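Local coordinates for VgrG protein (Vibrio cholerae, PDB 4DTF) that probably cross-links actin monomers covalently in an ATP- and magnesium-dependent reaction, acting as the effector domain of a type VI secretion spike protein, at residues S23-E28 against A175-A180; T18-S23 against P95-D100; A56-T61 against V89-Y94. All blocks are in the same frame, centred on the assembly; numbering follows the deposited sequence.

Interaction 1: residues S23-E28 against A175-A180. With ANP (phosphoaminophosphonic acid-adenylate ester), chain B.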
# COMPACT_ATOMS: atom_id res chain seq x y z
N SER A 23 -10.76 -12.82 0.97
CA SER A 23 -9.91 -11.72 1.39
C SER A 23 -8.42 -12.05 1.25
O SER A 23 -8.01 -13.19 1.47
CB SER A 23 -10.25 -11.32 2.82
OG SER A 23 -10.02 -12.37 3.73
N SER A 24 -7.64 -11.05 0.85
CA SER A 24 -6.21 -11.20 0.64
C SER A 24 -5.38 -10.28 1.52
O SER A 24 -5.88 -9.28 2.05
CB SER A 24 -5.89 -10.99 -0.83
OG SER A 24 -6.47 -9.77 -1.28
N ILE A 25 -4.09 -10.61 1.67
CA ILE A 25 -3.16 -9.84 2.46
C ILE A 25 -1.76 -9.80 1.82
O ILE A 25 -1.26 -10.82 1.33
CB ILE A 25 -3.13 -10.29 3.96
CG1 ILE A 25 -2.33 -9.29 4.85
CG2 ILE A 25 -2.64 -11.74 4.11
CD1 ILE A 25 -2.74 -9.24 6.30
N GLY A 26 -1.18 -8.62 1.84
CA GLY A 26 0.18 -8.34 1.41
C GLY A 26 0.88 -7.59 2.53
O GLY A 26 0.23 -6.98 3.39
N ILE A 27 2.21 -7.68 2.56
CA ILE A 27 3.01 -7.01 3.59
C ILE A 27 4.15 -6.21 2.97
O ILE A 27 4.61 -6.53 1.88
CB ILE A 27 3.52 -7.97 4.71
CG1 ILE A 27 4.50 -9.04 4.16
CG2 ILE A 27 2.36 -8.59 5.51
CD1 ILE A 27 5.26 -9.87 5.23
N GLU A 28 4.61 -5.18 3.68
CA GLU A 28 5.73 -4.34 3.27
C GLU A 28 6.67 -4.26 4.45
O GLU A 28 6.21 -4.05 5.57
CB GLU A 28 5.23 -2.93 2.91
CG GLU A 28 4.46 -2.89 1.61
CD GLU A 28 3.68 -1.60 1.41
OE1 GLU A 28 2.75 -1.33 2.20
OE2 GLU A 28 4.01 -0.86 0.46
N ALA A 175 0.85 -3.61 6.43
CA ALA A 175 0.08 -4.73 5.91
C ALA A 175 -1.02 -4.11 5.04
O ALA A 175 -1.52 -3.04 5.38
CB ALA A 175 -0.53 -5.53 7.05
N THR A 176 -1.37 -4.76 3.92
CA THR A 176 -2.43 -4.33 3.00
C THR A 176 -3.44 -5.45 2.90
O THR A 176 -3.06 -6.58 2.60
CB THR A 176 -1.86 -3.85 1.64
OG1 THR A 176 -1.02 -2.72 1.87
CG2 THR A 176 -2.95 -3.46 0.65
N VAL A 177 -4.72 -5.15 3.15
CA VAL A 177 -5.78 -6.14 3.12
C VAL A 177 -6.72 -5.81 1.96
O VAL A 177 -7.14 -4.66 1.82
CB VAL A 177 -6.54 -6.20 4.50
CG1 VAL A 177 -7.84 -6.99 4.40
CG2 VAL A 177 -5.65 -6.76 5.60
N GLY A 178 -7.05 -6.82 1.17
CA GLY A 178 -8.00 -6.71 0.08
C GLY A 178 -9.25 -7.48 0.39
O GLY A 178 -9.16 -8.62 0.85
N VAL A 179 -10.44 -6.87 0.21
CA VAL A 179 -11.74 -7.51 0.46
C VAL A 179 -12.68 -7.21 -0.71
O VAL A 179 -12.48 -6.20 -1.39
CB VAL A 179 -12.39 -7.08 1.83
CG1 VAL A 179 -11.58 -7.58 3.03
CG2 VAL A 179 -12.58 -5.57 1.91
N ALA A 180 -13.73 -8.04 -0.91
CA ALA A 180 -14.77 -7.78 -1.90
C ALA A 180 -15.43 -6.43 -1.52
O ALA A 180 -15.75 -6.22 -0.35
CB ALA A 180 -15.83 -8.89 -1.86
PG ANP B . 5.61 2.83 -2.53
O1G ANP B . 6.52 2.49 -1.40
O2G ANP B . 4.84 4.09 -2.30
O3G ANP B . 6.36 3.01 -3.81
PB ANP B . 4.41 0.64 -3.86
O1B ANP B . 4.65 1.33 -5.15
O2B ANP B . 5.40 -0.47 -3.68
N3B ANP B . 4.56 1.62 -2.74
PA ANP B . 2.49 -1.41 -3.98
O1A ANP B . 1.35 -1.51 -4.92
O2A ANP B . 3.65 -2.26 -4.48
O3A ANP B . 2.93 0.02 -3.87
O5' ANP B . 2.07 -1.92 -2.52
C5' ANP B . 1.25 -3.08 -2.60
C4' ANP B . 1.02 -3.69 -1.24
O4' ANP B . -0.30 -4.27 -1.30
C3' ANP B . 1.94 -4.87 -0.91
O3' ANP B . 1.99 -5.10 0.49
C2' ANP B . 1.26 -6.01 -1.66
O2' ANP B . 1.58 -7.30 -1.17
C1' ANP B . -0.20 -5.68 -1.36
N9 ANP B . -1.17 -6.17 -2.33
C8 ANP B . -1.12 -6.07 -3.70
N7 ANP B . -2.12 -6.65 -4.31
C5 ANP B . -2.90 -7.15 -3.27
C6 ANP B . -4.13 -7.84 -3.25
N6 ANP B . -4.80 -8.21 -4.34
N1 ANP B . -4.65 -8.14 -2.04
C2 ANP B . -3.98 -7.79 -0.93
N3 ANP B . -2.81 -7.15 -0.83
C4 ANP B . -2.32 -6.85 -2.05
O HOH W 1 1.39 -3.43 2.83
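Ile25 and Val177 are a non-hydrogen-bonded antiparallel pair with side chains on one face, where they meet at an oblique angle. CG1 of Ile25 lies anti to the backbone N (chi1 -170°), which sends Ile25 CD1 to 3.9 Å from Val177 CG2. Ala175 and Ile27 share this apolar face. The other face carries Ser24 and Thr176, each paired across with a glycine, Gly178 and Gly26, and it forms the floor of the nucleotide site. Ser24 OG donates a hydrogen bond of 2.6 Å to N1 of the ANP adenine. Thr176 packs against the ribose, its CB 3.4 Å from ANP O4'. Gly26 has no side chain, and its CA comes to 3.1 Å from ANP O2'. The two strands are joined by paired backbone bonds, Ser24 with Gly178 and Gly26 with Thr176. Glu28 and Thr176 make no direct bond. Water 1 joins them: it donates to Glu28 OE1 at 2.6 Å and also bonds Thr176 OG1 and ANP O3'. The Glu28 side chain also lies close to a bound magnesium ion. One face of the strand pair is thus apolar, while the other reads the adenine N1 by a hydroxyl and meets the ribose partly through water.

Interaction 2: residues T18-S23 against P95-D100. With ANP (phosphoaminophosphonic acid-adenylate ester), chain B.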
# COMPACT_ATOMS: atom_id res chain seq x y z
N THR A 18 -3.73 -10.75 -9.27
CA THR A 18 -4.83 -9.82 -9.00
C THR A 18 -6.07 -10.48 -8.38
O THR A 18 -6.85 -9.80 -7.72
CB THR A 18 -5.18 -9.05 -10.29
OG1 THR A 18 -5.59 -9.99 -11.29
CG2 THR A 18 -4.05 -8.17 -10.80
N HIS A 19 -6.28 -11.79 -8.62
CA HIS A 19 -7.46 -12.51 -8.13
C HIS A 19 -7.24 -13.45 -6.96
O HIS A 19 -6.30 -14.25 -6.97
CB HIS A 19 -8.16 -13.27 -9.28
CG HIS A 19 -9.50 -13.82 -8.88
ND1 HIS A 19 -10.65 -13.05 -8.95
CD2 HIS A 19 -9.82 -15.03 -8.36
CE1 HIS A 19 -11.63 -13.81 -8.49
NE2 HIS A 19 -11.18 -15.01 -8.12
N PHE A 20 -8.14 -13.37 -5.97
CA PHE A 20 -8.15 -14.22 -4.78
C PHE A 20 -9.57 -14.69 -4.49
O PHE A 20 -10.50 -13.89 -4.66
CB PHE A 20 -7.50 -13.52 -3.56
CG PHE A 20 -6.01 -13.35 -3.76
CD1 PHE A 20 -5.13 -14.39 -3.48
CD2 PHE A 20 -5.50 -12.17 -4.29
CE1 PHE A 20 -3.77 -14.25 -3.73
CE2 PHE A 20 -4.14 -12.04 -4.55
CZ PHE A 20 -3.28 -13.07 -4.25
N PRO A 21 -9.78 -15.95 -4.06
CA PRO A 21 -11.15 -16.44 -3.79
C PRO A 21 -11.90 -15.60 -2.75
O PRO A 21 -13.07 -15.32 -2.93
CB PRO A 21 -10.91 -17.87 -3.25
CG PRO A 21 -9.46 -17.91 -2.86
CD PRO A 21 -8.78 -17.02 -3.85
N LYS A 22 -11.21 -15.21 -1.68
CA LYS A 22 -11.75 -14.44 -0.59
C LYS A 22 -10.79 -13.27 -0.28
O LYS A 22 -10.08 -12.83 -1.16
CB LYS A 22 -11.92 -15.38 0.63
CG LYS A 22 -13.32 -15.38 1.22
CD LYS A 22 -13.48 -16.52 2.23
CE LYS A 22 -14.93 -16.84 2.55
NZ LYS A 22 -15.55 -15.92 3.54
N SER A 23 -10.76 -12.82 0.97
CA SER A 23 -9.91 -11.72 1.39
C SER A 23 -8.42 -12.05 1.25
O SER A 23 -8.01 -13.19 1.47
CB SER A 23 -10.25 -11.32 2.82
OG SER A 23 -10.02 -12.37 3.73
N PRO A 95 0.78 -10.83 -2.69
CA PRO A 95 -0.37 -11.15 -1.82
C PRO A 95 -0.73 -12.63 -1.80
O PRO A 95 -0.46 -13.36 -2.76
CB PRO A 95 -1.50 -10.32 -2.43
CG PRO A 95 -1.10 -10.12 -3.86
CD PRO A 95 0.38 -9.92 -3.78
N CYS A 96 -1.33 -13.06 -0.69
CA CYS A 96 -1.83 -14.41 -0.52
C CYS A 96 -3.18 -14.33 0.17
O CYS A 96 -3.61 -13.23 0.56
CB CYS A 96 -0.83 -15.29 0.24
SG CYS A 96 -0.57 -14.82 1.97
N GLU A 97 -3.88 -15.46 0.29
CA GLU A 97 -5.17 -15.50 0.98
C GLU A 97 -4.89 -15.32 2.46
O GLU A 97 -3.91 -15.87 2.96
CB GLU A 97 -5.89 -16.82 0.73
CG GLU A 97 -6.06 -17.14 -0.75
CD GLU A 97 -6.49 -18.55 -1.09
OE1 GLU A 97 -6.20 -19.00 -2.21
OE2 GLU A 97 -7.15 -19.19 -0.24
N MET A 98 -5.72 -14.51 3.12
CA MET A 98 -5.61 -14.19 4.55
C MET A 98 -5.63 -15.40 5.47
O MET A 98 -4.97 -15.39 6.50
CB MET A 98 -6.72 -13.22 4.97
CG MET A 98 -6.41 -11.81 4.67
SD MET A 98 -7.39 -10.64 5.64
CE MET A 98 -6.45 -10.60 7.13
N ASP A 99 -6.37 -16.45 5.09
CA ASP A 99 -6.46 -17.68 5.88
C ASP A 99 -5.53 -18.80 5.37
O ASP A 99 -5.68 -19.94 5.77
CB ASP A 99 -7.92 -18.16 5.99
CG ASP A 99 -8.61 -18.47 4.68
OD1 ASP A 99 -7.92 -18.53 3.63
OD2 ASP A 99 -9.84 -18.66 4.70
N ASP A 100 -4.58 -18.46 4.48
CA ASP A 100 -3.64 -19.44 3.95
C ASP A 100 -2.38 -19.37 4.82
O ASP A 100 -1.46 -18.62 4.52
CB ASP A 100 -3.35 -19.21 2.45
CG ASP A 100 -2.45 -20.23 1.79
OD1 ASP A 100 -1.69 -20.91 2.49
OD2 ASP A 100 -2.43 -20.27 0.55
PG ANP B . 5.61 2.83 -2.53
O1G ANP B . 6.52 2.49 -1.40
O2G ANP B . 4.84 4.09 -2.30
O3G ANP B . 6.36 3.01 -3.81
PB ANP B . 4.41 0.64 -3.86
O1B ANP B . 4.65 1.33 -5.15
O2B ANP B . 5.40 -0.47 -3.68
N3B ANP B . 4.56 1.62 -2.74
PA ANP B . 2.49 -1.41 -3.98
O1A ANP B . 1.35 -1.51 -4.92
O2A ANP B . 3.65 -2.26 -4.48
O3A ANP B . 2.93 0.02 -3.87
O5' ANP B . 2.07 -1.92 -2.52
C5' ANP B . 1.25 -3.08 -2.60
C4' ANP B . 1.02 -3.69 -1.24
O4' ANP B . -0.30 -4.27 -1.30
C3' ANP B . 1.94 -4.87 -0.91
O3' ANP B . 1.99 -5.10 0.49
C2' ANP B . 1.26 -6.01 -1.66
O2' ANP B . 1.58 -7.30 -1.17
C1' ANP B . -0.20 -5.68 -1.36
N9 ANP B . -1.17 -6.17 -2.33
C8 ANP B . -1.12 -6.07 -3.70
N7 ANP B . -2.12 -6.65 -4.31
C5 ANP B . -2.90 -7.15 -3.27
C6 ANP B . -4.13 -7.84 -3.25
N6 ANP B . -4.80 -8.21 -4.34
N1 ANP B . -4.65 -8.14 -2.04
C2 ANP B . -3.98 -7.79 -0.93
N3 ANP B . -2.81 -7.15 -0.83
C4 ANP B . -2.32 -6.85 -2.05
O HOH W 2 -8.91 -15.39 3.16
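Phe20 CG lies anti to its own carbonyl carbon (chi1 -69°), which carries the ring across to Pro95 and Cys96. Glu97 has the same kind of first torsion (chi1 -54°) and an extended chain, and its carboxylate reaches Pro21. The contact packs residues 18-23 against the end of strand 85-97, where a type I beta turn from Glu97 to Asp100 leads into helix 101-124. Asp100 is the N-cap of that helix, and its OD1 bonds Ala103 N. The Phe20 and Pro95 side chains cross at about a right angle, and Phe20 CE2 lies 3.7 Å from Pro95 CG. Phe20 CZ sits 3.2 Å from Pro95 O. Glu97 CG approaches the same ring obliquely, and the ring and carboxylate planes are 71° apart. The Pro21 ring crosses the Glu97 side chain, with Pro21 CG 3.5 Å from Glu97 OE1. Pro95 in turn packs on the ANP adenine, its CG 3.5 Å from ANP C5, so Phe20 backs a residue that touches the base. Beyond the rings, Met98 N donates a nearly straight hydrogen bond of 3.1 Å to Ser23 O. Water 2 donates to Ser23 O at 2.9 Å and accepts a weak bond from Asp99 N.

Interaction 3: residues A56-T61 against V89-Y94; sequences ALFMLT and VELVSY. With ANP (phosphoaminophosphonic acid-adenylate ester), chain B.
Ala56 to Thr61 pairs with Val89 to Tyr94 in antiparallel fashion; the axes of strands 56-61 and 89-93 approach to 4.3 Å, with 151° between their directions. Ala56 and Tyr94 meet at one end. CB of Ala56 sits over the centre of the Tyr94 ring, 3.6 Å from its centroid, a CH-pi contact. Phe58 N lies at the ring edge, and Tyr94 OH bonds Pro14 O. Met59 crosses Tyr94 at about a right angle. Met59 SD is 5.2 Å from the Tyr94 ring centroid in an oblique Met-aromatic contact, and Met59 CE touches Tyr94 OH. Leu57 and Phe58 both face Val49 on the next strand, which makes a classic beta bulge. Phe58 and Leu91 lie side by side, with CE1 of Phe58 3.8 Å from CD2 of Leu91, and the Phe58 ring packs on helix 101-124. On the opposite face are Met59, Thr61, Glu90 and Val92. Thr61 OG1 sits between the backbone N and the carbonyl carbon (chi1 71°), from where it donates to Glu90 O at 2.7 Å. Thr61 N reaches the same oxygen from the other side of its plane. Water 3 donates to Thr61 OG1 and to Glu90 OE1, and the Glu90 side chain lies near a bound magnesium ion. Val92 CG1 packs on the ribose, 3.6 Å from ANP C3'. ANP O2' donates a hydrogen bond to Ser93 O at 2.6 Å.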
# COMPACT_ATOMS: atom_id res chain seq x y z
N ALA A 56 6.35 -17.11 -6.31
CA ALA A 56 6.90 -15.78 -6.01
C ALA A 56 6.41 -15.35 -4.60
O ALA A 56 5.21 -15.40 -4.32
CB ALA A 56 6.43 -14.79 -7.06
N LEU A 57 7.35 -15.05 -3.69
CA LEU A 57 7.03 -14.71 -2.29
C LEU A 57 7.09 -13.23 -1.98
O LEU A 57 6.17 -12.71 -1.35
CB LEU A 57 7.89 -15.53 -1.31
CG LEU A 57 7.83 -17.06 -1.49
CD1 LEU A 57 8.96 -17.72 -0.76
CD2 LEU A 57 6.46 -17.64 -1.02
N PHE A 58 8.15 -12.55 -2.41
CA PHE A 58 8.28 -11.11 -2.22
C PHE A 58 9.22 -10.49 -3.21
O PHE A 58 10.09 -11.17 -3.76
CB PHE A 58 8.66 -10.74 -0.77
CG PHE A 58 9.99 -11.24 -0.29
CD1 PHE A 58 11.15 -10.51 -0.52
CD2 PHE A 58 10.09 -12.45 0.41
CE1 PHE A 58 12.39 -10.98 -0.06
CE2 PHE A 58 11.33 -12.92 0.84
CZ PHE A 58 12.46 -12.17 0.64
N MET A 59 9.09 -9.18 -3.42
CA MET A 59 9.93 -8.37 -4.28
C MET A 59 10.99 -7.67 -3.46
O MET A 59 10.74 -7.30 -2.31
CB MET A 59 9.10 -7.28 -4.97
CG MET A 59 8.06 -7.81 -5.93
SD MET A 59 7.05 -6.43 -6.49
CE MET A 59 6.05 -7.22 -7.70
N LEU A 60 12.14 -7.41 -4.09
CA LEU A 60 13.22 -6.63 -3.49
C LEU A 60 13.14 -5.28 -4.15
O LEU A 60 13.25 -5.18 -5.38
CB LEU A 60 14.57 -7.30 -3.75
CG LEU A 60 14.96 -8.36 -2.73
CD1 LEU A 60 14.48 -9.70 -3.13
CD2 LEU A 60 16.45 -8.41 -2.59
N THR A 61 12.86 -4.24 -3.36
CA THR A 61 12.67 -2.90 -3.91
C THR A 61 13.48 -1.84 -3.22
O THR A 61 13.82 -1.97 -2.04
CB THR A 61 11.18 -2.47 -3.81
OG1 THR A 61 10.86 -2.22 -2.44
CG2 THR A 61 10.20 -3.49 -4.42
N VAL A 89 16.08 -0.55 1.53
CA VAL A 89 15.50 -1.71 0.88
C VAL A 89 14.19 -2.05 1.56
O VAL A 89 14.12 -2.10 2.78
CB VAL A 89 16.49 -2.92 0.87
CG1 VAL A 89 15.80 -4.21 0.41
CG2 VAL A 89 17.70 -2.62 -0.00
N GLU A 90 13.15 -2.28 0.75
CA GLU A 90 11.87 -2.72 1.27
C GLU A 90 11.47 -4.03 0.61
O GLU A 90 11.48 -4.15 -0.62
CB GLU A 90 10.81 -1.63 1.07
CG GLU A 90 9.46 -1.96 1.69
CD GLU A 90 8.38 -0.94 1.37
OE1 GLU A 90 8.33 -0.49 0.20
OE2 GLU A 90 7.57 -0.62 2.26
N LEU A 91 11.13 -5.01 1.44
CA LEU A 91 10.65 -6.32 0.95
C LEU A 91 9.13 -6.26 0.87
O LEU A 91 8.47 -5.91 1.86
CB LEU A 91 11.11 -7.45 1.87
CG LEU A 91 12.60 -7.53 2.22
CD1 LEU A 91 12.87 -8.79 3.04
CD2 LEU A 91 13.49 -7.49 0.95
N VAL A 92 8.59 -6.48 -0.34
CA VAL A 92 7.15 -6.34 -0.62
C VAL A 92 6.58 -7.69 -1.03
O VAL A 92 6.90 -8.18 -2.11
CB VAL A 92 6.88 -5.22 -1.67
CG1 VAL A 92 5.38 -5.03 -1.89
CG2 VAL A 92 7.53 -3.89 -1.25
N SER A 93 5.77 -8.30 -0.16
CA SER A 93 5.24 -9.62 -0.47
C SER A 93 4.28 -9.64 -1.65
O SER A 93 3.63 -8.64 -1.94
CB SER A 93 4.59 -10.26 0.76
OG SER A 93 3.29 -9.75 1.00
N TYR A 94 4.20 -10.80 -2.32
CA TYR A 94 3.19 -11.07 -3.32
C TYR A 94 1.97 -11.42 -2.45
O TYR A 94 2.14 -12.17 -1.47
CB TYR A 94 3.61 -12.26 -4.22
CG TYR A 94 4.60 -11.82 -5.28
CD1 TYR A 94 5.95 -11.68 -4.99
CD2 TYR A 94 4.17 -11.47 -6.56
CE1 TYR A 94 6.86 -11.22 -5.95
CE2 TYR A 94 5.06 -11.03 -7.53
CZ TYR A 94 6.41 -10.90 -7.22
OH TYR A 94 7.30 -10.43 -8.15
PG ANP B . 5.61 2.83 -2.53
O1G ANP B . 6.52 2.49 -1.40
O2G ANP B . 4.84 4.09 -2.30
O3G ANP B . 6.36 3.01 -3.81
PB ANP B . 4.41 0.64 -3.86
O1B ANP B . 4.65 1.33 -5.15
O2B ANP B . 5.40 -0.47 -3.68
N3B ANP B . 4.56 1.62 -2.74
PA ANP B . 2.49 -1.41 -3.98
O1A ANP B . 1.35 -1.51 -4.92
O2A ANP B . 3.65 -2.26 -4.48
O3A ANP B . 2.93 0.02 -3.87
O5' ANP B . 2.07 -1.92 -2.52
C5' ANP B . 1.25 -3.08 -2.60
C4' ANP B . 1.02 -3.69 -1.24
O4' ANP B . -0.30 -4.27 -1.30
C3' ANP B . 1.94 -4.87 -0.91
O3' ANP B . 1.99 -5.10 0.49
C2' ANP B . 1.26 -6.01 -1.66
O2' ANP B . 1.58 -7.30 -1.17
C1' ANP B . -0.20 -5.68 -1.36
N9 ANP B . -1.17 -6.17 -2.33
C8 ANP B . -1.12 -6.07 -3.70
N7 ANP B . -2.12 -6.65 -4.31
C5 ANP B . -2.90 -7.15 -3.27
C6 ANP B . -4.13 -7.84 -3.25
N6 ANP B . -4.80 -8.21 -4.34
N1 ANP B . -4.65 -8.14 -2.04
C2 ANP B . -3.98 -7.79 -0.93
N3 ANP B . -2.81 -7.15 -0.83
C4 ANP B . -2.32 -6.85 -2.05
O HOH W 3 9.21 0.09 -2.22

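The three contacts are arranged round one nucleotide, and all touch ANP. Interactions 1 and 3 are buried strand pairs, whereas interaction 2 is only partly buried and rests mainly on ring packing and one backbone bond. Interactions 2 and 3 both use strand 85-97. Strand 24-30 of interaction 1 is its neighbour, so Ile25 N reaches Cys96 O of interaction 2, and Ile27 N reaches Ser93 OG of interaction 3. Ser23 belongs to both interactions 1 and 2. The chemistry follows position: Pro95 of interaction 2 packs its apolar ring atoms against the base, 23-28 recognises its N1, and 89-94 binds the ribose. Glu28 and Glu90 bring interactions 1 and 3 to the magnesium end.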